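Local structure of capsid protein VP1 (Human polyomavirus 12, 6Y5Z) at residues T50-D55 against Q142-Q147; P63-A68 against Y182-W187; T94-S99 against P211-T216; H118-S123 against G247-G252. The protein probably builds the T=7 icosahedral capsid of the virus as the major coat protein, assembling into pentamers that serve as its capsid units. One frame throughout, in Å; residues are numbered along the deposited sequence.

Interaction 1 joins two loops; interactions 2, 3 and 4 reach the same antiparallel sheet of one VP1 subunit within a pentamer, in which strands 66-71 and 237-250 are neighbours. Along the chain all four first segments, in the order 1, 2, 3, 4, precede the second segments, which follow in the same order, so every pair of contacts crosses. The centre of interaction 2 is about 19, 20 and 21 Å from those of interactions 1, 3 and 4. Interactions 3 and 4 touch through Pro211. Interactions 1, 2 and 4 also meet the second subunit, and interactions 3 and 4 the third, so loop packing and pentamer contacts share residues.

Interaction 1: T50-D55 against Q142-Q147; sequences TARETD and QSHLVQ
Two surface loops of the VP1 subunit meet beside the second subunit of the pentamer, one of them a type I beta turn from Ser143 to Val146 against Arg52 to Asp55. Gln147 N donates to Asp55 O at 2.9 Å in a nearly straight bond, the donor lying nearly along the C=O axis. The Gln147 side chain, extended beyond CG, has NE2 2.9 Å from Glu53 O, and its OE1 is hydrogen-bonded to Arg56 NE. Leu145 CD1 sits over one face of the Arg52 guanidinium, offset toward its rim and 3.7 Å from NH1; Trp39 of the second subunit adds a cation-pi contact. Asp55 CG is anti to the backbone N (chi1 -174°), beside the carbonyl carbon; OD2 lies 3.2 Å from Val146 CG2. Ser143 OG accepts from Leu145 N, an ST turn, and donates to a water that in turn gives protons to Arg52 O and Asp55 OD2; a second water joins Arg52 NH2 to Gln142 O. Arg52 NH1 and His144 NE2 are both hydrogen-bonded to Thr38 OG1 of the second subunit, and Asp55 OD1 to His106 of that subunit. The polar ends of Arg52 and Asp55 thus couple the loop pair to the subunit interface.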
loop_
_atom_site.group_PDB
_atom_site.type_symbol
_atom_site.label_atom_id
_atom_site.label_comp_id
_atom_site.label_asym_id
_atom_site.label_seq_id
_atom_site.Cartn_x
_atom_site.Cartn_y
_atom_site.Cartn_z
ATOM N N THR D 50 -6.075 -0.424 36.761
ATOM C CA THR D 50 -5.195 0.374 37.651
ATOM C C THR D 50 -3.936 -0.423 38.000
ATOM O O THR D 50 -2.992 0.181 38.575
ATOM C CB THR D 50 -5.944 0.810 38.921
ATOM O OG1 THR D 50 -6.324 -0.380 39.609
ATOM C CG2 THR D 50 -7.146 1.671 38.614
ATOM N N ALA D 51 -3.920 -1.722 37.700
ATOM C CA ALA D 51 -2.793 -2.639 37.949
ATOM C C ALA D 51 -2.999 -3.896 37.116
ATOM O O ALA D 51 -4.153 -4.169 36.758
ATOM C CB ALA D 51 -2.749 -2.984 39.425
ATOM N N ARG D 52 -1.944 -4.666 36.854
ATOM C CA ARG D 52 -2.078 -5.945 36.115
ATOM C C ARG D 52 -2.954 -6.927 36.886
ATOM O O ARG D 52 -3.652 -7.719 36.253
ATOM C CB ARG D 52 -0.726 -6.630 35.906
ATOM C CG ARG D 52 -0.035 -6.286 34.609
ATOM C CD ARG D 52 1.201 -7.141 34.432
ATOM N NE ARG D 52 1.091 -8.206 33.449
ATOM C CZ ARG D 52 1.756 -9.353 33.515
ATOM N NH1 ARG D 52 2.551 -9.608 34.539
ATOM N NH2 ARG D 52 1.652 -10.248 32.556
ATOM N N GLU D 53 -2.939 -6.847 38.224
ATOM C CA GLU D 53 -3.633 -7.816 39.111
ATOM C C GLU D 53 -5.085 -7.408 39.357
ATOM O O GLU D 53 -5.793 -8.177 39.997
ATOM C CB GLU D 53 -2.909 -7.895 40.458
ATOM C CG GLU D 53 -1.506 -8.434 40.355
ATOM C CD GLU D 53 -0.428 -7.497 39.827
ATOM O OE1 GLU D 53 -0.627 -6.235 39.804
ATOM O OE2 GLU D 53 0.635 -8.043 39.434
ATOM N N THR D 54 -5.515 -6.217 38.927
ATOM C CA THR D 54 -6.900 -5.729 39.128
ATOM C C THR D 54 -7.602 -5.539 37.785
ATOM O O THR D 54 -8.509 -4.724 37.701
ATOM C CB THR D 54 -6.912 -4.425 39.928
ATOM O OG1 THR D 54 -6.185 -3.439 39.191
ATOM C CG2 THR D 54 -6.314 -4.604 41.305
ATOM N N ASP D 55 -7.166 -6.256 36.758
ATOM C CA ASP D 55 -7.672 -6.069 35.380
ATOM C C ASP D 55 -8.931 -6.930 35.245
ATOM O O ASP D 55 -8.789 -8.160 35.095
ATOM C CB ASP D 55 -6.571 -6.424 34.398
ATOM C CG ASP D 55 -6.900 -6.137 32.948
ATOM O OD1 ASP D 55 -7.945 -5.528 32.672
ATOM O OD2 ASP D 55 -6.058 -6.520 32.126
ATOM N N GLN D 142 -2.924 -11.161 25.862
ATOM C CA GLN D 142 -1.870 -10.145 26.101
ATOM C C GLN D 142 -1.336 -10.268 27.539
ATOM O O GLN D 142 -0.144 -10.000 27.753
ATOM C CB GLN D 142 -2.411 -8.746 25.795
ATOM C CG GLN D 142 -1.323 -7.675 25.841
ATOM C CD GLN D 142 -1.717 -6.477 25.009
ATOM O OE1 GLN D 142 -1.344 -6.368 23.836
ATOM N NE2 GLN D 142 -2.574 -5.647 25.579
ATOM N N SER D 143 -2.196 -10.647 28.493
ATOM C CA SER D 143 -1.857 -10.776 29.926
ATOM C C SER D 143 -2.557 -12.000 30.506
ATOM O O SER D 143 -3.797 -12.098 30.396
ATOM C CB SER D 143 -2.219 -9.549 30.702
ATOM O OG SER D 143 -2.137 -9.839 32.103
ATOM N N HIS D 144 -1.794 -12.883 31.127
ATOM C CA HIS D 144 -2.346 -14.082 31.795
ATOM C C HIS D 144 -3.115 -13.690 33.064
ATOM O O HIS D 144 -3.842 -14.551 33.586
ATOM C CB HIS D 144 -1.232 -15.104 32.046
ATOM C CG HIS D 144 -0.326 -14.787 33.183
ATOM N ND1 HIS D 144 -0.488 -15.352 34.456
ATOM C CD2 HIS D 144 0.785 -14.012 33.245
ATOM C CE1 HIS D 144 0.482 -14.912 35.244
ATOM N NE2 HIS D 144 1.274 -14.076 34.538
ATOM N N LEU D 145 -3.008 -12.444 33.540
ATOM C CA LEU D 145 -3.578 -12.057 34.854
ATOM C C LEU D 145 -4.981 -11.467 34.718
ATOM O O LEU D 145 -5.598 -11.192 35.767
ATOM C CB LEU D 145 -2.624 -11.087 35.555
ATOM C CG LEU D 145 -1.324 -11.714 36.041
ATOM C CD1 LEU D 145 -0.383 -10.654 36.571
ATOM C CD2 LEU D 145 -1.607 -12.768 37.113
ATOM N N VAL D 146 -5.500 -11.291 33.498
ATOM C CA VAL D 146 -6.853 -10.694 33.334
ATOM C C VAL D 146 -7.865 -11.615 34.033
ATOM O O VAL D 146 -7.773 -12.841 33.874
ATOM C CB VAL D 146 -7.234 -10.460 31.861
ATOM C CG1 VAL D 146 -8.627 -9.859 31.721
ATOM C CG2 VAL D 146 -6.208 -9.592 31.133
ATOM N N GLN D 147 -8.803 -11.007 34.756
ATOM C CA GLN D 147 -9.956 -11.698 35.383
ATOM C C GLN D 147 -11.186 -11.458 34.500
ATOM O O GLN D 147 -11.756 -10.344 34.551
ATOM C CB GLN D 147 -10.162 -11.156 36.799
ATOM C CG GLN D 147 -8.910 -11.229 37.652
ATOM C CD GLN D 147 -9.135 -10.580 38.997
ATOM O OE1 GLN D 147 -10.178 -10.761 39.624
ATOM N NE2 GLN D 147 -8.192 -9.753 39.410
HETATM O O HOH W 1 1.131 -8.671 29.886
HETATM O O HOH W 2 -3.673 -7.981 33.460
#

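Interaction 2: P63-A68 against Y182-W187; sequences PYYSCA and YPIETW
Tyr65, on the 63-68 segment, meets Ile184 and Trp187 of segment 182-187, joining the chain that runs into strand 66-71 to the loop between strands 173-175 and 187-189; Cys243 of strand 237-250 touches both Tyr65 and Ile184. CB of Tyr65 lies 4.1 Å from Tyr182 O, the carbonyl that also accepts from Tyr65 N. CG is anti to the carbonyl carbon (chi1 -72°), and from there the ring spreads beneath Ile184: CG2 of Ile184 stands over the centre of one face, 3.8 Å from the centroid and 7° off the normal, a CH-pi contact. On one flank CD2 meets Tyr182 O, and CE2 touches Trp187 O at 3.3 Å as well as Ile184 CA and Trp187 CB. At the tip, Tyr65 OH donates to Trp187 O at 2.6 Å, the oxygen lying at the ring edge and in its plane; Tyr125 OH is a further partner of the same hydroxyl. Around this side chain the backbones form a single bridge between Tyr64 and Pro183, in which Tyr65 N gives to Tyr182 O at 3.1 Å and Ile184 N to Pro63 O at 3.0 Å. Pro63 CG packs 3.9 Å from Ile184 CG1. One water spans Pro63 O and Glu185 N, another Tyr65 O and Tyr182 N. The buried ring is thus held by hydrogen bonds at its tip and by a methyl over its face.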
loop_
_atom_site.group_PDB
_atom_site.type_symbol
_atom_site.label_atom_id
_atom_site.label_comp_id
_atom_site.label_asym_id
_atom_site.label_seq_id
_atom_site.Cartn_x
_atom_site.Cartn_y
_atom_site.Cartn_z
ATOM N N PRO D 63 -14.996 -6.455 22.336
ATOM C CA PRO D 63 -15.610 -7.077 21.166
ATOM C C PRO D 63 -15.474 -8.597 21.130
ATOM O O PRO D 63 -14.530 -9.156 21.683
ATOM C CB PRO D 63 -14.849 -6.443 19.986
ATOM C CG PRO D 63 -13.492 -6.111 20.585
ATOM C CD PRO D 63 -13.812 -5.662 21.999
ATOM N N TYR D 64 -16.444 -9.215 20.471
ATOM C CA TYR D 64 -16.609 -10.681 20.390
ATOM C C TYR D 64 -16.658 -11.111 18.933
ATOM O O TYR D 64 -17.024 -10.315 18.065
ATOM C CB TYR D 64 -17.906 -11.127 21.078
ATOM C CG TYR D 64 -17.940 -10.785 22.538
ATOM C CD1 TYR D 64 -17.404 -11.660 23.471
ATOM C CD2 TYR D 64 -18.412 -9.568 22.984
ATOM C CE1 TYR D 64 -17.375 -11.337 24.809
ATOM C CE2 TYR D 64 -18.384 -9.233 24.323
ATOM C CZ TYR D 64 -17.834 -10.112 25.238
ATOM O OH TYR D 64 -17.728 -9.803 26.561
ATOM N N TYR D 65 -16.420 -12.394 18.696
ATOM C CA TYR D 65 -16.732 -13.031 17.399
ATOM C C TYR D 65 -18.249 -13.124 17.242
ATOM O O TYR D 65 -18.954 -13.444 18.210
ATOM C CB TYR D 65 -16.076 -14.406 17.281
ATOM C CG TYR D 65 -14.580 -14.349 17.102
ATOM C CD1 TYR D 65 -14.024 -13.983 15.885
ATOM C CD2 TYR D 65 -13.710 -14.607 18.143
ATOM C CE1 TYR D 65 -12.658 -13.868 15.718
ATOM C CE2 TYR D 65 -12.338 -14.517 17.985
ATOM C CZ TYR D 65 -11.799 -14.153 16.767
ATOM O OH TYR D 65 -10.449 -14.083 16.605
ATOM N N SER D 66 -18.732 -12.843 16.035
ATOM C CA SER D 66 -20.089 -13.192 15.553
ATOM C C SER D 66 -20.050 -14.588 14.930
ATOM O O SER D 66 -19.040 -14.957 14.287
ATOM C CB SER D 66 -20.552 -12.163 14.567
ATOM O OG SER D 66 -20.657 -10.891 15.186
ATOM N N CYS D 67 -21.132 -15.349 15.042
ATOM C CA CYS D 67 -21.243 -16.651 14.336
ATOM C C CYS D 67 -22.695 -17.062 14.173
ATOM O O CYS D 67 -23.544 -16.616 14.952
ATOM C CB CYS D 67 -20.440 -17.763 14.980
ATOM S SG CYS D 67 -20.946 -18.132 16.682
ATOM N N ALA D 68 -22.940 -17.835 13.128
ATOM C CA ALA D 68 -24.282 -18.351 12.820
ATOM C C ALA D 68 -24.110 -19.692 12.119
ATOM O O ALA D 68 -23.151 -19.879 11.334
ATOM C CB ALA D 68 -25.061 -17.351 11.997
ATOM N N TYR D 182 -17.349 -15.255 22.785
ATOM C CA TYR D 182 -15.901 -15.556 22.688
ATOM C C TYR D 182 -15.178 -14.252 22.381
ATOM O O TYR D 182 -15.314 -13.731 21.255
ATOM C CB TYR D 182 -15.646 -16.579 21.581
ATOM C CG TYR D 182 -16.064 -17.992 21.898
ATOM C CD1 TYR D 182 -17.394 -18.376 21.878
ATOM C CD2 TYR D 182 -15.117 -18.955 22.202
ATOM C CE1 TYR D 182 -17.779 -19.675 22.173
ATOM C CE2 TYR D 182 -15.486 -20.262 22.491
ATOM C CZ TYR D 182 -16.818 -20.621 22.485
ATOM O OH TYR D 182 -17.152 -21.908 22.826
ATOM N N PRO D 183 -14.484 -13.625 23.353
ATOM C CA PRO D 183 -13.868 -12.325 23.088
ATOM C C PRO D 183 -12.750 -12.441 22.049
ATOM O O PRO D 183 -11.988 -13.390 22.061
ATOM C CB PRO D 183 -13.244 -11.852 24.405
ATOM C CG PRO D 183 -13.688 -12.863 25.446
ATOM C CD PRO D 183 -14.231 -14.081 24.727
ATOM N N ILE D 184 -12.643 -11.470 21.147
ATOM C CA ILE D 184 -11.541 -11.583 20.146
ATOM C C ILE D 184 -10.187 -11.487 20.874
ATOM O O ILE D 184 -9.208 -12.082 20.405
ATOM C CB ILE D 184 -11.677 -10.578 18.987
ATOM C CG1 ILE D 184 -11.424 -9.148 19.430
ATOM C CG2 ILE D 184 -13.013 -10.718 18.261
ATOM C CD1 ILE D 184 -11.237 -8.205 18.255
ATOM N N GLU D 185 -10.102 -10.786 22.003
ATOM C CA GLU D 185 -8.779 -10.535 22.638
ATOM C C GLU D 185 -8.201 -11.820 23.243
ATOM O O GLU D 185 -7.038 -11.792 23.605
ATOM C CB GLU D 185 -8.817 -9.365 23.623
ATOM C CG GLU D 185 -9.508 -9.694 24.914
ATOM C CD GLU D 185 -9.390 -8.626 25.961
ATOM O OE1 GLU D 185 -9.620 -7.424 25.644
ATOM O OE2 GLU D 185 -9.080 -9.002 27.116
ATOM N N THR D 186 -8.950 -12.926 23.308
ATOM C CA THR D 186 -8.428 -14.184 23.900
ATOM C C THR D 186 -8.384 -15.317 22.882
ATOM O O THR D 186 -7.938 -16.376 23.268
ATOM C CB THR D 186 -9.216 -14.637 25.147
ATOM O OG1 THR D 186 -10.535 -15.073 24.809
ATOM C CG2 THR D 186 -9.298 -13.552 26.193
ATOM N N TRP D 187 -8.889 -15.143 21.662
ATOM C CA TRP D 187 -9.071 -16.292 20.730
ATOM C C TRP D 187 -8.663 -15.921 19.306
ATOM O O TRP D 187 -9.185 -14.910 18.773
ATOM C CB TRP D 187 -10.532 -16.753 20.709
ATOM C CG TRP D 187 -11.088 -17.300 21.988
ATOM C CD1 TRP D 187 -12.051 -16.735 22.756
ATOM C CD2 TRP D 187 -10.744 -18.548 22.611
ATOM N NE1 TRP D 187 -12.345 -17.550 23.821
ATOM C CE2 TRP D 187 -11.568 -18.673 23.752
ATOM C CE3 TRP D 187 -9.853 -19.576 22.302
ATOM C CZ2 TRP D 187 -11.476 -19.782 24.597
ATOM C CZ3 TRP D 187 -9.738 -20.647 23.160
ATOM C CH2 TRP D 187 -10.568 -20.757 24.274
HETATM O O HOH W 3 -12.055 -8.752 22.884
HETATM O O HOH W 4 -18.439 -15.377 20.073
#

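Interaction 3: T94-S99 against P211-T216; sequences TEVIGS and PVLTFT
Strands 94-96 and 212-216 pass with their axes 6.9 Å apart at closest and their directions 133° apart, and Glu95 and Phe215 are neighbours across the gap. In the jelly-roll beta-sandwich of polyomavirus VP1, strand 212-216 pairs antiparallel with a strand of the third subunit, so the sheet runs on across the pentamer interface, and strand 83-96 belongs to the main sheet. The polar link is made by Glu95. Its CG lies anti to the backbone N (chi1 179°) and the chain bends at chi2, and OE1 accepts from Thr216 N at 3.0 Å on its syn lone pair. OE1 also packs 3.4 Å from Phe215 CB, the carboxylate and ring planes standing 80° apart. OE2 is bonded to Tyr199 OH of the third subunit. Donors from Thr216 N, water and Tyr199 probably stabilise this buried carboxylate, although Thr216 O lies close to OE1 as a second acceptor. Apolar packing completes the contact: Leu213 CD2 meets Val96 CG1 and Ser99 CB, each at 3.7 Å, the Leu213 and Val96 side chains crossing at about a right angle. Ser99 OG lies near Phe215 CE2. One water then links three groups, donating to Glu95 OE1 at 2.9 Å and to Thr214 O at 2.8 Å while accepting from Val96 N at 3.1 Å.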
loop_
_atom_site.group_PDB
_atom_site.type_symbol
_atom_site.label_atom_id
_atom_site.label_comp_id
_atom_site.label_asym_id
_atom_site.label_seq_id
_atom_site.Cartn_x
_atom_site.Cartn_y
_atom_site.Cartn_z
ATOM N N THR D 94 -18.572 -11.693 0.137
ATOM C CA THR D 94 -18.752 -11.140 1.500
ATOM C C THR D 94 -18.437 -9.658 1.456
ATOM O O THR D 94 -17.613 -9.220 0.637
ATOM C CB THR D 94 -17.919 -11.906 2.532
ATOM O OG1 THR D 94 -18.274 -11.423 3.835
ATOM C CG2 THR D 94 -16.432 -11.762 2.310
ATOM N N GLU D 95 -19.165 -8.913 2.269
ATOM C CA GLU D 95 -19.129 -7.440 2.283
ATOM C C GLU D 95 -19.298 -6.973 3.722
ATOM O O GLU D 95 -20.243 -7.421 4.402
ATOM C CB GLU D 95 -20.277 -6.939 1.416
ATOM C CG GLU D 95 -20.374 -5.440 1.365
ATOM C CD GLU D 95 -19.851 -4.883 0.082
ATOM O OE1 GLU D 95 -18.659 -5.155 -0.234
ATOM O OE2 GLU D 95 -20.651 -4.204 -0.580
ATOM N N VAL D 96 -18.455 -6.053 4.148
ATOM C CA VAL D 96 -18.672 -5.299 5.401
ATOM C C VAL D 96 -19.492 -4.080 5.016
ATOM O O VAL D 96 -19.057 -3.305 4.156
ATOM C CB VAL D 96 -17.342 -4.931 6.071
ATOM C CG1 VAL D 96 -17.560 -4.051 7.289
ATOM C CG2 VAL D 96 -16.553 -6.187 6.404
ATOM N N ILE D 97 -20.660 -3.932 5.623
ATOM C CA ILE D 97 -21.668 -2.896 5.254
ATOM C C ILE D 97 -21.542 -1.711 6.202
ATOM O O ILE D 97 -21.488 -1.959 7.403
ATOM C CB ILE D 97 -23.108 -3.440 5.340
ATOM C CG1 ILE D 97 -23.308 -4.670 4.465
ATOM C CG2 ILE D 97 -24.092 -2.340 4.978
ATOM C CD1 ILE D 97 -22.777 -4.482 3.086
ATOM N N GLY D 98 -21.574 -0.485 5.694
ATOM C CA GLY D 98 -21.763 0.677 6.581
ATOM C C GLY D 98 -20.546 1.558 6.780
ATOM O O GLY D 98 -20.660 2.473 7.613
ATOM N N SER D 99 -19.486 1.429 5.974
ATOM C CA SER D 99 -18.366 2.397 6.040
ATOM C C SER D 99 -18.900 3.812 5.805
ATOM O O SER D 99 -18.353 4.757 6.402
ATOM C CB SER D 99 -17.240 2.030 5.094
ATOM O OG SER D 99 -17.653 2.100 3.765
ATOM N N PRO D 211 -9.368 4.219 9.570
ATOM C CA PRO D 211 -9.929 2.967 9.076
ATOM C C PRO D 211 -10.007 2.980 7.547
ATOM O O PRO D 211 -10.157 4.047 6.965
ATOM C CB PRO D 211 -11.342 2.922 9.658
ATOM C CG PRO D 211 -11.695 4.373 9.907
ATOM C CD PRO D 211 -10.381 5.065 10.230
ATOM N N VAL D 212 -9.879 1.799 6.949
ATOM C CA VAL D 212 -9.864 1.591 5.468
ATOM C C VAL D 212 -10.858 0.477 5.137
ATOM O O VAL D 212 -10.822 -0.550 5.825
ATOM C CB VAL D 212 -8.456 1.207 4.976
ATOM C CG1 VAL D 212 -8.428 1.022 3.467
ATOM C CG2 VAL D 212 -7.407 2.215 5.430
ATOM N N LEU D 213 -11.698 0.663 4.130
ATOM C CA LEU D 213 -12.582 -0.437 3.706
ATOM C C LEU D 213 -12.836 -0.320 2.210
ATOM O O LEU D 213 -12.984 0.796 1.701
ATOM C CB LEU D 213 -13.871 -0.383 4.524
ATOM C CG LEU D 213 -14.610 -1.708 4.655
ATOM C CD1 LEU D 213 -13.893 -2.671 5.608
ATOM C CD2 LEU D 213 -16.012 -1.464 5.160
ATOM N N THR D 214 -12.862 -1.443 1.530
ATOM C CA THR D 214 -13.391 -1.515 0.150
ATOM C C THR D 214 -14.723 -2.259 0.177
ATOM O O THR D 214 -14.985 -3.070 1.105
ATOM C CB THR D 214 -12.384 -2.130 -0.814
ATOM O OG1 THR D 214 -12.263 -3.497 -0.441
ATOM C CG2 THR D 214 -11.049 -1.424 -0.790
ATOM N N PHE D 215 -15.560 -1.981 -0.810
ATOM C CA PHE D 215 -16.887 -2.619 -0.915
ATOM C C PHE D 215 -17.221 -2.697 -2.391
ATOM O O PHE D 215 -16.818 -1.823 -3.180
ATOM C CB PHE D 215 -17.913 -1.887 -0.058
ATOM C CG PHE D 215 -18.039 -0.416 -0.337
ATOM C CD1 PHE D 215 -18.924 0.045 -1.302
ATOM C CD2 PHE D 215 -17.276 0.516 0.353
ATOM C CE1 PHE D 215 -19.047 1.402 -1.554
ATOM C CE2 PHE D 215 -17.391 1.872 0.093
ATOM C CZ PHE D 215 -18.281 2.315 -0.868
ATOM N N THR D 216 -17.819 -3.810 -2.770
ATOM C CA THR D 216 -18.157 -4.111 -4.174
ATOM C C THR D 216 -19.041 -5.349 -4.120
ATOM O O THR D 216 -19.030 -6.026 -3.081
ATOM C CB THR D 216 -16.916 -4.305 -5.055
ATOM O OG1 THR D 216 -17.306 -4.520 -6.418
ATOM C CG2 THR D 216 -16.037 -5.456 -4.597
HETATM O O HOH W 5 -17.230 -7.410 -1.327
HETATM O O HOH W 6 -16.637 -5.183 1.845
#

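Interaction 4: H118-S123 against G247-G252; sequences HPVVGS and GWFTAG
Trp248 and Val120 meet the opposing backbone through their torsions: CG of Trp248 is anti to its carbonyl carbon (chi1 -63°), chi2 of -71° then turns the six-membered ring to Gly122 and Ser123, and CG1 of Val120 is anti to its backbone N (chi1 170°), which sets it beside Gly247. CZ3 of Trp248 lies 3.4 Å from Ser123 N and also near Gly122 CA, and CH2 is 3.6 Å from Ser123 OG, a hydroxyl hydrogen-bonded to Gly206 O of the same chain. Val121 and Trp248 form an antiparallel hydrogen-bonded pair. Trp248 N gives to Val121 O at 2.8 Å, the donor above the carbonyl plane, and Val121 N to Trp248 O at 3.2 Å. Trp248 O also receives a CA-H...O contact from Val120 CA, and Gly247 CA makes one to Ser123 O at 3.3 Å. Val120 CG2 packs 3.9 Å from Phe249 CB and lies at the edge of that ring, in its plane. Gly122 and Gly247 both adopt positive phi, their backbones close to Trp248 and Val121 respectively. Two waters extend the link, each donating to His118 O, one accepting from Thr250 N and the other donating to Thr250 O. The loop 118-123 lies beside strand 237-250 at Gly247 to Phe249 and leads into strand 124-131, while Trp248 meets Phe259 of strand 257-276 edge-to-face and Val121 packs on Gly206 of the third subunit.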
loop_
_atom_site.group_PDB
_atom_site.type_symbol
_atom_site.label_atom_id
_atom_site.label_comp_id
_atom_site.label_asym_id
_atom_site.label_seq_id
_atom_site.Cartn_x
_atom_site.Cartn_y
_atom_site.Cartn_z
ATOM N N HIS D 118 -14.784 14.417 15.381
ATOM C CA HIS D 118 -13.661 13.482 15.114
ATOM C C HIS D 118 -14.239 12.112 14.827
ATOM O O HIS D 118 -14.868 11.499 15.672
ATOM C CB HIS D 118 -12.673 13.450 16.272
ATOM C CG HIS D 118 -11.972 14.731 16.473
ATOM N ND1 HIS D 118 -10.878 14.824 17.313
ATOM C CD2 HIS D 118 -12.120 15.943 15.901
ATOM C CE1 HIS D 118 -10.415 16.064 17.271
ATOM N NE2 HIS D 118 -11.157 16.766 16.427
ATOM N N PRO D 119 -14.035 11.551 13.626
ATOM C CA PRO D 119 -14.646 10.271 13.303
ATOM C C PRO D 119 -13.894 9.089 13.918
ATOM O O PRO D 119 -12.813 9.232 14.483
ATOM C CB PRO D 119 -14.600 10.263 11.777
ATOM C CG PRO D 119 -13.328 11.021 11.474
ATOM C CD PRO D 119 -13.276 12.127 12.503
ATOM N N VAL D 120 -14.490 7.912 13.736
ATOM C CA VAL D 120 -13.961 6.641 14.273
ATOM C C VAL D 120 -12.557 6.396 13.734
ATOM O O VAL D 120 -12.360 6.373 12.496
ATOM C CB VAL D 120 -14.893 5.470 13.952
ATOM C CG1 VAL D 120 -14.234 4.146 14.274
ATOM C CG2 VAL D 120 -16.210 5.605 14.716
ATOM N N VAL D 121 -11.621 6.163 14.640
ATOM C CA VAL D 121 -10.214 5.855 14.255
ATOM C C VAL D 121 -9.632 4.874 15.270
ATOM O O VAL D 121 -10.161 4.715 16.397
ATOM C CB VAL D 121 -9.345 7.120 14.150
ATOM C CG1 VAL D 121 -9.730 8.016 12.981
ATOM C CG2 VAL D 121 -9.364 7.910 15.437
ATOM N N GLY D 122 -8.506 4.280 14.912
ATOM C CA GLY D 122 -7.767 3.373 15.788
ATOM C C GLY D 122 -7.609 2.007 15.181
ATOM O O GLY D 122 -7.540 1.876 13.949
ATOM N N SER D 123 -7.477 1.000 16.028
ATOM C CA SER D 123 -7.115 -0.369 15.634
ATOM C C SER D 123 -8.301 -1.037 14.929
ATOM O O SER D 123 -9.456 -0.845 15.325
ATOM C CB SER D 123 -6.670 -1.170 16.812
ATOM O OG SER D 123 -5.443 -0.677 17.357
ATOM N N GLY D 247 -12.552 0.546 14.731
ATOM C CA GLY D 247 -11.786 1.481 15.554
ATOM C C GLY D 247 -12.591 1.911 16.748
ATOM O O GLY D 247 -13.537 1.169 17.131
ATOM N N TRP D 248 -12.266 3.079 17.275
ATOM C CA TRP D 248 -12.957 3.643 18.462
ATOM C C TRP D 248 -13.685 4.926 18.098
ATOM O O TRP D 248 -13.133 5.795 17.395
ATOM C CB TRP D 248 -11.993 3.868 19.635
ATOM C CG TRP D 248 -11.393 2.588 20.121
ATOM C CD1 TRP D 248 -12.007 1.585 20.811
ATOM C CD2 TRP D 248 -10.041 2.160 19.921
ATOM N NE1 TRP D 248 -11.128 0.563 21.061
ATOM C CE2 TRP D 248 -9.922 0.882 20.502
ATOM C CE3 TRP D 248 -8.924 2.738 19.302
ATOM C CZ2 TRP D 248 -8.725 0.168 20.464
ATOM C CZ3 TRP D 248 -7.743 2.035 19.273
ATOM C CH2 TRP D 248 -7.650 0.773 19.847
ATOM N N PHE D 249 -14.878 5.050 18.663
ATOM C CA PHE D 249 -15.731 6.258 18.634
ATOM C C PHE D 249 -15.495 7.045 19.915
ATOM O O PHE D 249 -15.405 6.417 20.979
ATOM C CB PHE D 249 -17.188 5.815 18.523
ATOM C CG PHE D 249 -18.204 6.925 18.479
ATOM C CD1 PHE D 249 -18.814 7.371 19.644
ATOM C CD2 PHE D 249 -18.601 7.497 17.278
ATOM C CE1 PHE D 249 -19.739 8.396 19.610
ATOM C CE2 PHE D 249 -19.555 8.496 17.246
ATOM C CZ PHE D 249 -20.117 8.957 18.418
ATOM N N THR D 250 -15.405 8.373 19.831
ATOM C CA THR D 250 -15.362 9.219 21.045
ATOM C C THR D 250 -16.538 10.195 21.024
ATOM O O THR D 250 -16.575 11.109 20.183
ATOM C CB THR D 250 -14.035 9.971 21.184
ATOM O OG1 THR D 250 -12.951 9.066 21.001
ATOM C CG2 THR D 250 -13.903 10.643 22.536
ATOM N N ALA D 251 -17.452 10.018 21.967
ATOM C CA ALA D 251 -18.623 10.899 22.146
ATOM C C ALA D 251 -18.174 12.245 22.711
ATOM O O ALA D 251 -17.167 12.302 23.467
ATOM C CB ALA D 251 -19.629 10.258 23.071
ATOM N N GLY D 252 -18.970 13.283 22.470
ATOM C CA GLY D 252 -18.648 14.643 22.931
ATOM C C GLY D 252 -18.843 14.831 24.431
ATOM O O GLY D 252 -18.494 15.918 24.920
HETATM O O HOH W 7 -15.345 9.138 17.110
HETATM O O HOH W 8 -15.099 12.243 18.370
#